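Local coordinates for protein yersinopine dehydrogenase (Yersinia pestis, PDB 6C4M) that catalyses the last step in making the metallophore yersinopine, an NADPH-dependent reductive condensation of pyruvate with a histidine-derived amine intermediate, at residues G145-N150 against D460-I465; P113-Y118 against D406-R411; R339-E344 against P350-Y355. All coordinates share one frame; numbering follows the deposited sequence.

Contact 1 (G145-N150 against D460-I465); sequences GLMVQN and DRQAAI
The side chains of M147 and N150 receive I465 and Q462 where two helices meet almost at a right angle, their local axes 9.3 Å apart and 84° from parallel. Helix 144-154 is the connection between the parallel strands 134-137 and 161-165, a beta-alpha-beta unit of the Rossmann-type nucleotide-binding region, and the C-terminal helix 459-471 lies across it.

The innermost shell is a methyl group, I465 CG2, which lies against both M147 and N150, about one turn apart on the opposing helix. M147 CG lies 3.9 Å from this I465 CG2, an ordinary apolar contact, whereas N150 closes in more tightly: its OD1 is 3.4 Å from I465 CG2, and its CB and CG are just as near. I465 delivers the methyl by carrying CG2 anti to its own backbone N, with CG1 turned to the N side (chi1 -69°). Further along, the methionine chain, bent at chi2, brings M147 SD to 3.4 Å from Q462 OE1, a sulfur-oxygen contact without a hydrogen bond. The glutamine chain is extended beyond CG, which carries its amide out to the sulfur.

Both side-chain amides are steadied from within the C-terminal helix and just before it. Weak hydrogen bonds run from N150 ND2 to Q468 and Q469, and another from Q462 NE2 to D458. The start of the other helix is held as well, since the backbone N of G145 donates to the E251 carboxylate. R461, one turn before I465 on the same helix, lays its guanidinium alongside it: I465 CG1 sits 3.7 Å above the plane of the R461 guanidinium, displaced toward its rim.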
loop_
_atom_site.group_PDB
_atom_site.type_symbol
_atom_site.label_atom_id
_atom_site.label_comp_id
_atom_site.label_asym_id
_atom_site.label_seq_id
_atom_site.Cartn_x
_atom_site.Cartn_y
_atom_site.Cartn_z
ATOM N N GLY A 145 19.607 -19.782 23.819
ATOM C CA GLY A 145 20.121 -21.104 24.107
ATOM C C GLY A 145 21.490 -21.050 24.760
ATOM O O GLY A 145 21.753 -21.777 25.703
ATOM N N LEU A 146 22.382 -20.210 24.239
ATOM C CA LEU A 146 23.677 -20.032 24.864
ATOM C C LEU A 146 23.522 -19.594 26.316
ATOM O O LEU A 146 24.248 -20.062 27.193
ATOM C CB LEU A 146 24.483 -18.989 24.097
ATOM C CG LEU A 146 25.091 -19.425 22.789
ATOM C CD1 LEU A 146 25.527 -18.216 21.952
ATOM C CD2 LEU A 146 26.259 -20.358 23.035
ATOM N N MET A 147 22.598 -18.662 26.577
ATOM C CA MET A 147 22.379 -18.177 27.932
ATOM C C MET A 147 21.921 -19.309 28.845
ATOM O O MET A 147 22.456 -19.501 29.944
ATOM C CB MET A 147 21.339 -17.064 27.906
ATOM C CG MET A 147 21.408 -16.092 29.074
ATOM S SD MET A 147 19.750 -15.498 29.494
ATOM C CE MET A 147 19.350 -17.079 30.345
ATOM N N VAL A 148 20.906 -20.049 28.412
ATOM C CA VAL A 148 20.407 -21.172 29.205
ATOM C C VAL A 148 21.493 -22.222 29.424
ATOM O O VAL A 148 21.602 -22.791 30.521
ATOM C CB VAL A 148 19.161 -21.762 28.532
ATOM C CG1 VAL A 148 18.716 -23.067 29.189
ATOM C CG2 VAL A 148 18.084 -20.702 28.570
ATOM N N GLN A 149 22.292 -22.529 28.395
ATOM C CA GLN A 149 23.386 -23.484 28.590
ATOM C C GLN A 149 24.279 -23.049 29.733
ATOM O O GLN A 149 24.718 -23.862 30.568
ATOM C CB GLN A 149 24.261 -23.598 27.346
ATOM C CG GLN A 149 23.754 -24.426 26.218
ATOM C CD GLN A 149 24.806 -24.486 25.135
ATOM O OE1 GLN A 149 24.650 -23.867 24.104
ATOM N NE2 GLN A 149 25.915 -25.168 25.403
ATOM N N ASN A 150 24.641 -21.768 29.713
ATOM C CA ASN A 150 25.574 -21.249 30.702
ATOM C C ASN A 150 25.030 -21.434 32.110
ATOM O O ASN A 150 25.743 -21.886 33.012
ATOM C CB ASN A 150 25.847 -19.769 30.417
ATOM C CG ASN A 150 26.898 -19.202 31.317
ATOM O OD1 ASN A 150 26.611 -18.810 32.443
ATOM N ND2 ASN A 150 28.131 -19.183 30.842
ATOM N N ASP A 460 22.094 -6.422 30.653
ATOM C CA ASP A 460 23.553 -6.410 30.773
ATOM C C ASP A 460 24.081 -7.765 31.245
ATOM O O ASP A 460 25.002 -8.331 30.648
ATOM C CB ASP A 460 24.010 -5.272 31.717
ATOM C CG ASP A 460 23.211 -5.205 33.032
ATOM O OD1 ASP A 460 22.468 -6.154 33.374
ATOM O OD2 ASP A 460 23.342 -4.184 33.760
ATOM N N ARG A 461 23.487 -8.319 32.291
ATOM C CA ARG A 461 23.975 -9.595 32.789
ATOM C C ARG A 461 23.779 -10.686 31.738
ATOM O O ARG A 461 24.636 -11.561 31.557
ATOM C CB ARG A 461 23.267 -9.936 34.108
ATOM C CG ARG A 461 23.691 -11.248 34.746
ATOM C CD ARG A 461 25.149 -11.247 35.255
ATOM N NE ARG A 461 25.566 -12.618 35.575
ATOM C CZ ARG A 461 26.813 -13.075 35.489
ATOM N NH1 ARG A 461 27.798 -12.268 35.095
ATOM N NH2 ARG A 461 27.073 -14.349 35.802
ATOM N N GLN A 462 22.675 -10.627 31.004
ATOM C CA GLN A 462 22.403 -11.652 29.994
ATOM C C GLN A 462 23.435 -11.609 28.873
ATOM O O GLN A 462 23.970 -12.652 28.455
ATOM C CB GLN A 462 20.997 -11.457 29.444
ATOM C CG GLN A 462 19.942 -11.815 30.448
ATOM C CD GLN A 462 18.539 -11.795 29.886
ATOM O OE1 GLN A 462 18.212 -12.516 28.938
ATOM N NE2 GLN A 462 17.690 -10.978 30.486
ATOM N N ALA A 463 23.709 -10.409 28.352
ATOM C CA ALA A 463 24.703 -10.282 27.286
ATOM C C ALA A 463 26.045 -10.831 27.746
ATOM O O ALA A 463 26.743 -11.512 26.985
ATOM C CB ALA A 463 24.850 -8.823 26.835
ATOM N N ALA A 464 26.407 -10.558 28.997
ATOM C CA ALA A 464 27.653 -11.093 29.540
ATOM C C ALA A 464 27.621 -12.615 29.591
ATOM O O ALA A 464 28.596 -13.287 29.225
ATOM C CB ALA A 464 27.908 -10.506 30.929
ATOM N N ILE A 465 26.511 -13.186 30.046
ATOM C CA ILE A 465 26.425 -14.638 30.136
ATOM C C ILE A 465 26.524 -15.250 28.745
ATOM O O ILE A 465 27.283 -16.193 28.512
ATOM C CB ILE A 465 25.128 -15.045 30.859
ATOM C CG1 ILE A 465 25.215 -14.656 32.333
ATOM C CG2 ILE A 465 24.870 -16.511 30.720
ATOM C CD1 ILE A 465 23.861 -14.654 33.014
#

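Contact 2 (P113-Y118 against D406-R411); sequences PADHYY and DVHKLR. With NAP (NADP nicotinamide-adenine-dinucleotide phosphate), chain B.
The imidazole of H408 meets D115 at its edge: ND1 donates to D115 OD2 at 2.7 Å, nearly straight at 169°, with the acceptor almost in the ring plane. The carboxylate uses its anti lone pair, the one facing away from OD1, and its plane is turned 35° from the ring. H116, the neighbouring flat group, has the adenine of NADP over one face, lying toward the rim of the imidazole and not centred on it. A third ring, that of Y117, takes A114 CA over the centre of one face, 3.5 Å from its plane.

These groups sit where the loop after strand 107-110 of the Rossmann-type region passes the cofactor and enters helix 117-121, with H116 at the N-cap position. Helix 401-419 faces this turn. D115 can reach it because its CG stands between the backbone N and the carbonyl carbon (chi1 63°), the crowded position, which aims the carboxylate at H408. K409, its chain extended beyond CG, runs past the same turn, and its CE comes to 4.1 Å from A114 CB.

P113 borders the cofactor on the adenosine side, where its CD lies 3.4 Å from O4B of the adenosine ribose of NADP. The contact joins this cofactor-lining turn to a helix that is hydrogen-bonded, from D406 OD1 to H260 ND1, to the probable proton donor/acceptor H260 and may help to orient it.

One water ties both segments to the nicotinamide ribose, being hydrogen-bonded to the hydroxyl O3D of NADP. The same water accepts from A114 N at 2.9 Å and takes a weak bond from K409 NZ at 3.3 Å.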
loop_
_atom_site.group_PDB
_atom_site.type_symbol
_atom_site.label_atom_id
_atom_site.label_comp_id
_atom_site.label_asym_id
_atom_site.label_seq_id
_atom_site.Cartn_x
_atom_site.Cartn_y
_atom_site.Cartn_z
ATOM N N PRO A 113 7.801 -15.392 27.974
ATOM C CA PRO A 113 8.518 -14.762 26.857
ATOM C C PRO A 113 10.019 -14.861 27.059
ATOM O O PRO A 113 10.521 -14.913 28.185
ATOM C CB PRO A 113 8.040 -13.299 26.896
ATOM C CG PRO A 113 6.794 -13.314 27.719
ATOM C CD PRO A 113 6.984 -14.411 28.713
ATOM N N ALA A 114 10.750 -14.853 25.944
ATOM C CA ALA A 114 12.187 -15.097 26.032
ATOM C C ALA A 114 12.908 -14.071 26.900
ATOM O O ALA A 114 13.962 -14.382 27.459
ATOM C CB ALA A 114 12.827 -15.124 24.644
ATOM N N ASP A 115 12.413 -12.830 26.983
ATOM C CA ASP A 115 13.165 -11.865 27.782
ATOM C C ASP A 115 13.007 -12.110 29.284
ATOM O O ASP A 115 13.541 -11.333 30.102
ATOM C CB ASP A 115 12.748 -10.419 27.407
ATOM C CG ASP A 115 11.288 -10.129 27.711
ATOM O OD1 ASP A 115 10.445 -11.036 27.514
ATOM O OD2 ASP A 115 10.974 -8.983 28.136
ATOM N N HIS A 116 12.274 -13.159 29.659
ATOM C CA HIS A 116 12.079 -13.558 31.047
ATOM C C HIS A 116 12.659 -14.940 31.348
ATOM O O HIS A 116 12.501 -15.430 32.472
ATOM C CB HIS A 116 10.588 -13.525 31.399
ATOM C CG HIS A 116 10.054 -12.137 31.558
ATOM N ND1 HIS A 116 10.014 -11.499 32.781
ATOM C CD2 HIS A 116 9.584 -11.243 30.647
ATOM C CE1 HIS A 116 9.536 -10.275 32.619
ATOM N NE2 HIS A 116 9.263 -10.098 31.335
ATOM N N TYR A 117 13.362 -15.554 30.396
ATOM C CA TYR A 117 14.022 -16.832 30.677
ATOM C C TYR A 117 15.000 -16.677 31.826
ATOM O O TYR A 117 15.051 -17.515 32.719
ATOM C CB TYR A 117 14.784 -17.325 29.465
ATOM C CG TYR A 117 13.939 -17.805 28.293
ATOM C CD1 TYR A 117 12.563 -17.985 28.410
ATOM C CD2 TYR A 117 14.531 -18.091 27.078
ATOM C CE1 TYR A 117 11.810 -18.431 27.353
ATOM C CE2 TYR A 117 13.790 -18.533 26.028
ATOM C CZ TYR A 117 12.422 -18.721 26.169
ATOM O OH TYR A 117 11.656 -19.180 25.107
ATOM N N TYR A 118 15.808 -15.616 31.799
ATOM C CA TYR A 118 16.858 -15.470 32.801
ATOM C C TYR A 118 16.255 -15.388 34.190
ATOM O O TYR A 118 16.652 -16.135 35.101
ATOM C CB TYR A 118 17.698 -14.232 32.522
ATOM C CG TYR A 118 18.727 -13.900 33.582
ATOM C CD1 TYR A 118 19.882 -14.670 33.714
ATOM C CD2 TYR A 118 18.551 -12.823 34.459
ATOM C CE1 TYR A 118 20.837 -14.377 34.685
ATOM C CE2 TYR A 118 19.510 -12.524 35.434
ATOM C CZ TYR A 118 20.643 -13.311 35.538
ATOM O OH TYR A 118 21.612 -13.036 36.477
ATOM N N ASP A 406 10.469 -6.565 23.050
ATOM C CA ASP A 406 11.334 -6.341 21.891
ATOM C C ASP A 406 12.513 -5.465 22.262
ATOM O O ASP A 406 13.634 -5.673 21.783
ATOM C CB ASP A 406 10.517 -5.707 20.749
ATOM C CG ASP A 406 9.229 -6.482 20.464
ATOM O OD1 ASP A 406 9.260 -7.529 19.763
ATOM O OD2 ASP A 406 8.183 -6.075 21.004
ATOM N N VAL A 407 12.286 -4.485 23.125
ATOM C CA VAL A 407 13.381 -3.661 23.591
ATOM C C VAL A 407 14.378 -4.503 24.376
ATOM O O VAL A 407 15.590 -4.430 24.144
ATOM C CB VAL A 407 12.827 -2.487 24.404
ATOM C CG1 VAL A 407 13.919 -1.746 25.087
ATOM C CG2 VAL A 407 12.066 -1.539 23.406
ATOM N N HIS A 408 13.886 -5.335 25.298
ATOM C CA HIS A 408 14.785 -6.208 26.050
ATOM C C HIS A 408 15.579 -7.124 25.115
ATOM O O HIS A 408 16.808 -7.216 25.205
ATOM C CB HIS A 408 13.980 -7.042 27.043
ATOM C CG HIS A 408 13.400 -6.261 28.173
ATOM N ND1 HIS A 408 12.321 -6.718 28.894
ATOM C CD2 HIS A 408 13.740 -5.067 28.717
ATOM C CE1 HIS A 408 12.018 -5.846 29.835
ATOM N NE2 HIS A 408 12.853 -4.822 29.739
ATOM N N LYS A 409 14.899 -7.768 24.171
ATOM C CA LYS A 409 15.611 -8.716 23.315
ATOM C C LYS A 409 16.680 -8.024 22.486
ATOM O O LYS A 409 17.789 -8.550 22.317
ATOM C CB LYS A 409 14.633 -9.441 22.411
ATOM C CG LYS A 409 13.742 -10.468 23.131
ATOM C CD LYS A 409 12.646 -10.921 22.160
ATOM C CE LYS A 409 11.545 -11.697 22.838
ATOM N NZ LYS A 409 10.506 -12.131 21.857
ATOM N N LEU A 410 16.369 -6.828 21.970
ATOM C CA LEU A 410 17.317 -6.144 21.116
ATOM C C LEU A 410 18.425 -5.509 21.935
ATOM O O LEU A 410 19.588 -5.519 21.509
ATOM C CB LEU A 410 16.574 -5.102 20.252
ATOM C CG LEU A 410 17.428 -4.241 19.336
ATOM C CD1 LEU A 410 18.167 -5.147 18.378
ATOM C CD2 LEU A 410 16.521 -3.274 18.582
ATOM N N ARG A 411 18.111 -4.970 23.118
ATOM C CA ARG A 411 19.175 -4.411 23.947
ATOM C C ARG A 411 20.195 -5.472 24.329
ATOM O O ARG A 411 21.408 -5.222 24.298
ATOM C CB ARG A 411 18.608 -3.772 25.209
ATOM C CG ARG A 411 19.706 -3.233 26.164
ATOM C CD ARG A 411 19.123 -2.398 27.292
ATOM N NE ARG A 411 18.249 -1.353 26.747
ATOM C CZ ARG A 411 17.726 -0.367 27.451
ATOM N NH1 ARG A 411 18.020 -0.270 28.745
ATOM N NH2 ARG A 411 16.932 0.534 26.852
HETATM P PA NAP B . 2.196 -14.695 27.243
HETATM O O1A NAP B . 3.423 -14.611 26.421
HETATM O O2A NAP B . 1.354 -13.394 27.168
HETATM O O5B NAP B . 2.656 -15.001 28.791
HETATM C C5B NAP B . 3.083 -16.360 29.031
HETATM C C4B NAP B . 3.418 -16.481 30.530
HETATM O O4B NAP B . 4.542 -15.442 30.816
HETATM C C3B NAP B . 2.420 -16.169 31.275
HETATM O O3B NAP B . 2.396 -16.992 32.484
HETATM C C2B NAP B . 2.680 -14.610 31.730
HETATM O O2B NAP B . 2.021 -14.343 33.016
HETATM C C1B NAP B . 3.952 -14.494 31.866
HETATM N N9A NAP B . 4.312 -13.159 31.386
HETATM C C8A NAP B . 4.016 -12.421 30.304
HETATM N N7A NAP B . 4.658 -11.257 30.485
HETATM C C5A NAP B . 5.332 -11.310 31.677
HETATM C C6A NAP B . 6.125 -10.348 32.250
HETATM N N6A NAP B . 6.533 -8.989 31.892
HETATM N N1A NAP B . 6.707 -10.597 33.437
HETATM C C2A NAP B . 6.519 -11.809 34.060
HETATM N N3A NAP B . 5.730 -12.761 33.485
HETATM C C4A NAP B . 5.134 -12.498 32.267
HETATM O O3 NAP B . 1.288 -15.953 26.663
HETATM P PN NAP B . 1.473 -16.866 25.340
HETATM O O1N NAP B . 1.004 -18.193 25.747
HETATM O O2N NAP B . 0.581 -16.206 24.260
HETATM O O5D NAP B . 3.018 -16.922 24.712
HETATM C C5D NAP B . 3.918 -18.013 25.039
HETATM C C4D NAP B . 5.225 -17.745 24.266
HETATM O O4D NAP B . 4.938 -17.777 22.696
HETATM C C3D NAP B . 5.756 -16.561 24.491
HETATM O O3D NAP B . 7.239 -16.725 24.255
HETATM C C2D NAP B . 5.250 -15.625 23.388
HETATM O O2D NAP B . 6.210 -14.715 23.122
HETATM C C1D NAP B . 5.154 -16.592 22.192
HETATM N N1N NAP B . 4.069 -16.289 21.227
HETATM C C2N NAP B . 2.814 -16.765 21.382
HETATM C C3N NAP B . 1.839 -16.463 20.404
HETATM C C7N NAP B . 0.391 -16.981 20.546
HETATM O O7N NAP B . -0.285 -17.164 19.613
HETATM N N7N NAP B . -0.093 -17.229 21.878
HETATM C C4N NAP B . 2.154 -15.693 19.321
HETATM C C5N NAP B . 3.402 -15.219 19.177
HETATM C C6N NAP B . 4.378 -15.524 20.132
HETATM P P2B NAP B . 0.384 -13.888 33.048
HETATM O O1X NAP B . 0.332 -12.406 32.745
HETATM O O2X NAP B . -0.380 -14.638 32.010
HETATM O O3X NAP B . -0.152 -14.119 34.442
HETATM O O HOH W 1 9.519 -14.929 23.374
#

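Contact 3 (R339-E344 against P350-Y355); sequences RRWIDE and PLEQQY
Charge pairing centres on E352, whose OE2 receives R340 from one helix turn while W341 of the same turn approaches from another direction. The guanidinium comes end-on, giving both terminal nitrogens to that one oxygen: R340 NH2 is 3.1 Å and R340 NH1 3.3 Å from E352 OE2. The oxygen lies close to the guanidinium plane, yet NH2 approaches it from above the carboxylate plane and NH1 from the syn side, tilted out of that plane. A bend at the third torsion of R340 leaves its NE to reach E344 OE1 at 3.2 Å, so that R340 bridges E344, four residues on, and E352 of the following helix.

Hydrogen bonding adds a third donor. W341 NE1 donates a hydrogen bond to E352 OE2 over 2.9 Å at 160°, on the anti side, likewise somewhat out of the carboxylate plane but nearly in the indole plane, with ring and carboxylate close to perpendicular. E352 extends its chain for this, CG anti to the backbone N (chi1 -167°).

Aromatic packing continues from the same indole. The six-membered ring of W341 turns an edge to the face of Y355 in a T-shaped pair, planes at 69° and centroids 5.1 Å apart; W341 CH2 is 3.8 Å from Y355 CD2, over the ring near its rim.

The two helices are consecutive in the chain, joined by a short connection, and lie at the homodimer interface. The Y355 ring meets Y355 of the second subunit, and W341 packs on P294 of that subunit.

With one oxygen taking three N-H groups, the buried carboxylate is probably stabilised as the anion. The indole is probably held in its rotation by the NE1 bond, which keeps its six-membered-ring edge on the face of the interface tyrosine Y355, while R340 is shared between E352 and E344.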
loop_
_atom_site.group_PDB
_atom_site.type_symbol
_atom_site.label_atom_id
_atom_site.label_comp_id
_atom_site.label_asym_id
_atom_site.label_seq_id
_atom_site.Cartn_x
_atom_site.Cartn_y
_atom_site.Cartn_z
ATOM N N ARG A 339 9.278 -13.779 -7.453
ATOM C CA ARG A 339 10.179 -14.822 -6.967
ATOM C C ARG A 339 11.616 -14.371 -7.108
ATOM O O ARG A 339 12.465 -14.733 -6.293
ATOM C CB ARG A 339 9.985 -16.153 -7.728
ATOM C CG ARG A 339 8.650 -16.840 -7.510
ATOM C CD ARG A 339 8.331 -17.000 -6.047
ATOM N NE ARG A 339 9.428 -17.619 -5.291
ATOM C CZ ARG A 339 9.343 -17.964 -4.013
ATOM N NH1 ARG A 339 8.201 -17.812 -3.352
ATOM N NH2 ARG A 339 10.399 -18.474 -3.400
ATOM N N ARG A 340 11.917 -13.583 -8.135
ATOM C CA ARG A 340 13.260 -13.026 -8.226
ATOM C C ARG A 340 13.595 -12.193 -6.987
ATOM O O ARG A 340 14.713 -12.272 -6.461
ATOM C CB ARG A 340 13.399 -12.176 -9.482
ATOM C CG ARG A 340 14.839 -11.734 -9.767
ATOM C CD ARG A 340 14.880 -10.466 -10.630
ATOM N NE ARG A 340 15.855 -9.518 -10.078
ATOM C CZ ARG A 340 15.601 -8.282 -9.676
ATOM N NH1 ARG A 340 14.388 -7.745 -9.771
ATOM N NH2 ARG A 340 16.597 -7.558 -9.192
ATOM N N TRP A 341 12.657 -11.358 -6.527
ATOM C CA TRP A 341 12.949 -10.519 -5.363
ATOM C C TRP A 341 13.224 -11.387 -4.125
ATOM O O TRP A 341 14.120 -11.098 -3.326
ATOM C CB TRP A 341 11.792 -9.536 -5.122
ATOM C CG TRP A 341 11.982 -8.146 -5.771
ATOM C CD1 TRP A 341 13.076 -7.691 -6.461
ATOM C CD2 TRP A 341 11.040 -7.062 -5.766
ATOM N NE1 TRP A 341 12.875 -6.395 -6.868
ATOM C CE2 TRP A 341 11.634 -5.990 -6.450
ATOM C CE3 TRP A 341 9.758 -6.895 -5.230
ATOM C CZ2 TRP A 341 10.984 -4.769 -6.625
ATOM C CZ3 TRP A 341 9.131 -5.696 -5.385
ATOM C CH2 TRP A 341 9.737 -4.636 -6.077
ATOM N N ILE A 342 12.475 -12.473 -3.985
ATOM C CA ILE A 342 12.626 -13.366 -2.842
ATOM C C ILE A 342 13.969 -14.082 -2.893
ATOM O O ILE A 342 14.733 -14.075 -1.919
ATOM C CB ILE A 342 11.444 -14.343 -2.816
ATOM C CG1 ILE A 342 10.196 -13.579 -2.367
ATOM C CG2 ILE A 342 11.734 -15.576 -1.912
ATOM C CD1 ILE A 342 8.883 -14.270 -2.710
ATOM N N ASP A 343 14.278 -14.702 -4.035
ATOM C CA ASP A 343 15.465 -15.557 -4.119
ATOM C C ASP A 343 16.737 -14.740 -4.060
ATOM O O ASP A 343 17.758 -15.215 -3.564
ATOM C CB ASP A 343 15.497 -16.374 -5.431
ATOM C CG ASP A 343 14.328 -17.319 -5.580
ATOM O OD1 ASP A 343 13.766 -17.717 -4.542
ATOM O OD2 ASP A 343 13.983 -17.651 -6.747
ATOM N N GLU A 344 16.715 -13.535 -4.610
ATOM C CA GLU A 344 17.931 -12.749 -4.732
ATOM C C GLU A 344 18.024 -11.665 -3.672
ATOM O O GLU A 344 19.008 -10.919 -3.660
ATOM C CB GLU A 344 18.017 -12.141 -6.145
ATOM C CG GLU A 344 17.923 -13.186 -7.277
ATOM C CD GLU A 344 18.130 -12.607 -8.692
ATOM O OE1 GLU A 344 18.201 -11.360 -8.856
ATOM O OE2 GLU A 344 18.220 -13.414 -9.653
ATOM N N PRO A 350 20.437 -2.080 -1.350
ATOM C CA PRO A 350 19.557 -1.610 -0.274
ATOM C C PRO A 350 18.254 -1.007 -0.739
ATOM O O PRO A 350 17.189 -1.306 -0.191
ATOM C CB PRO A 350 20.407 -0.535 0.422
ATOM C CG PRO A 350 21.813 -0.937 0.164
ATOM C CD PRO A 350 21.818 -1.586 -1.195
ATOM N N LEU A 351 18.314 -0.134 -1.736
ATOM C CA LEU A 351 17.094 0.548 -2.143
ATOM C C LEU A 351 16.098 -0.444 -2.716
ATOM O O LEU A 351 14.885 -0.325 -2.498
ATOM C CB LEU A 351 17.413 1.656 -3.151
ATOM C CG LEU A 351 16.236 2.566 -3.491
ATOM C CD1 LEU A 351 15.627 3.194 -2.234
ATOM C CD2 LEU A 351 16.698 3.641 -4.423
ATOM N N GLU A 352 16.594 -1.448 -3.428
ATOM C CA GLU A 352 15.700 -2.452 -3.999
ATOM C C GLU A 352 15.176 -3.400 -2.931
ATOM O O GLU A 352 14.012 -3.822 -2.982
ATOM C CB GLU A 352 16.403 -3.254 -5.089
ATOM C CG GLU A 352 15.405 -4.074 -5.909
ATOM C CD GLU A 352 15.974 -4.588 -7.219
ATOM O OE1 GLU A 352 17.198 -4.457 -7.457
ATOM O OE2 GLU A 352 15.180 -5.132 -8.002
ATOM N N GLN A 353 16.032 -3.769 -1.972
ATOM C CA GLN A 353 15.558 -4.472 -0.793
ATOM C C GLN A 353 14.407 -3.726 -0.143
ATOM O O GLN A 353 13.372 -4.318 0.205
ATOM C CB GLN A 353 16.706 -4.642 0.222
ATOM C CG GLN A 353 17.730 -5.716 -0.124
ATOM C CD GLN A 353 18.638 -6.014 1.082
ATOM O OE1 GLN A 353 18.620 -5.294 2.087
ATOM N NE2 GLN A 353 19.407 -7.075 0.989
ATOM N N GLN A 354 14.568 -2.409 0.019
ATOM C CA GLN A 354 13.546 -1.637 0.687
ATOM C C GLN A 354 12.260 -1.617 -0.118
ATOM O O GLN A 354 11.172 -1.840 0.428
ATOM C CB GLN A 354 14.075 -0.224 0.947
ATOM C CG GLN A 354 15.108 -0.195 2.119
ATOM C CD GLN A 354 15.812 1.149 2.216
ATOM O OE1 GLN A 354 15.208 2.179 1.987
ATOM N NE2 GLN A 354 17.099 1.130 2.495
ATOM N N TYR A 355 12.359 -1.326 -1.418
ATOM C CA TYR A 355 11.173 -1.339 -2.272
ATOM C C TYR A 355 10.449 -2.672 -2.123
ATOM O O TYR A 355 9.238 -2.709 -1.861
ATOM C CB TYR A 355 11.582 -1.059 -3.732
ATOM C CG TYR A 355 10.465 -0.924 -4.776
ATOM C CD1 TYR A 355 9.144 -0.725 -4.410
ATOM C CD2 TYR A 355 10.760 -0.989 -6.129
ATOM C CE1 TYR A 355 8.162 -0.609 -5.350
ATOM C CE2 TYR A 355 9.771 -0.886 -7.092
ATOM C CZ TYR A 355 8.473 -0.691 -6.698
ATOM O OH TYR A 355 7.483 -0.538 -7.640
#

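In the fold
Contacts 1 and 2 are neighbours, their centres 11 Å apart, and their segments alternate along the chain. Y118 joins them: its OH lies 3.2 Å from R461 CG, its CE1 3.5 Å from I465 CD1, and its CA 3.9 Å from M147 CE. The cofactor is touched by contact 2 itself, whereas in contact 1 the Q462 side chain remains about 11 Å from NADP. The side chain of K409 in contact 2 is about 7 Å from that of H260, the probable proton donor/acceptor. Contact 3 is remote, its centre 34 Å from that of contact 1 and 30 Å from that of contact 2, and it belongs to the dimer interface.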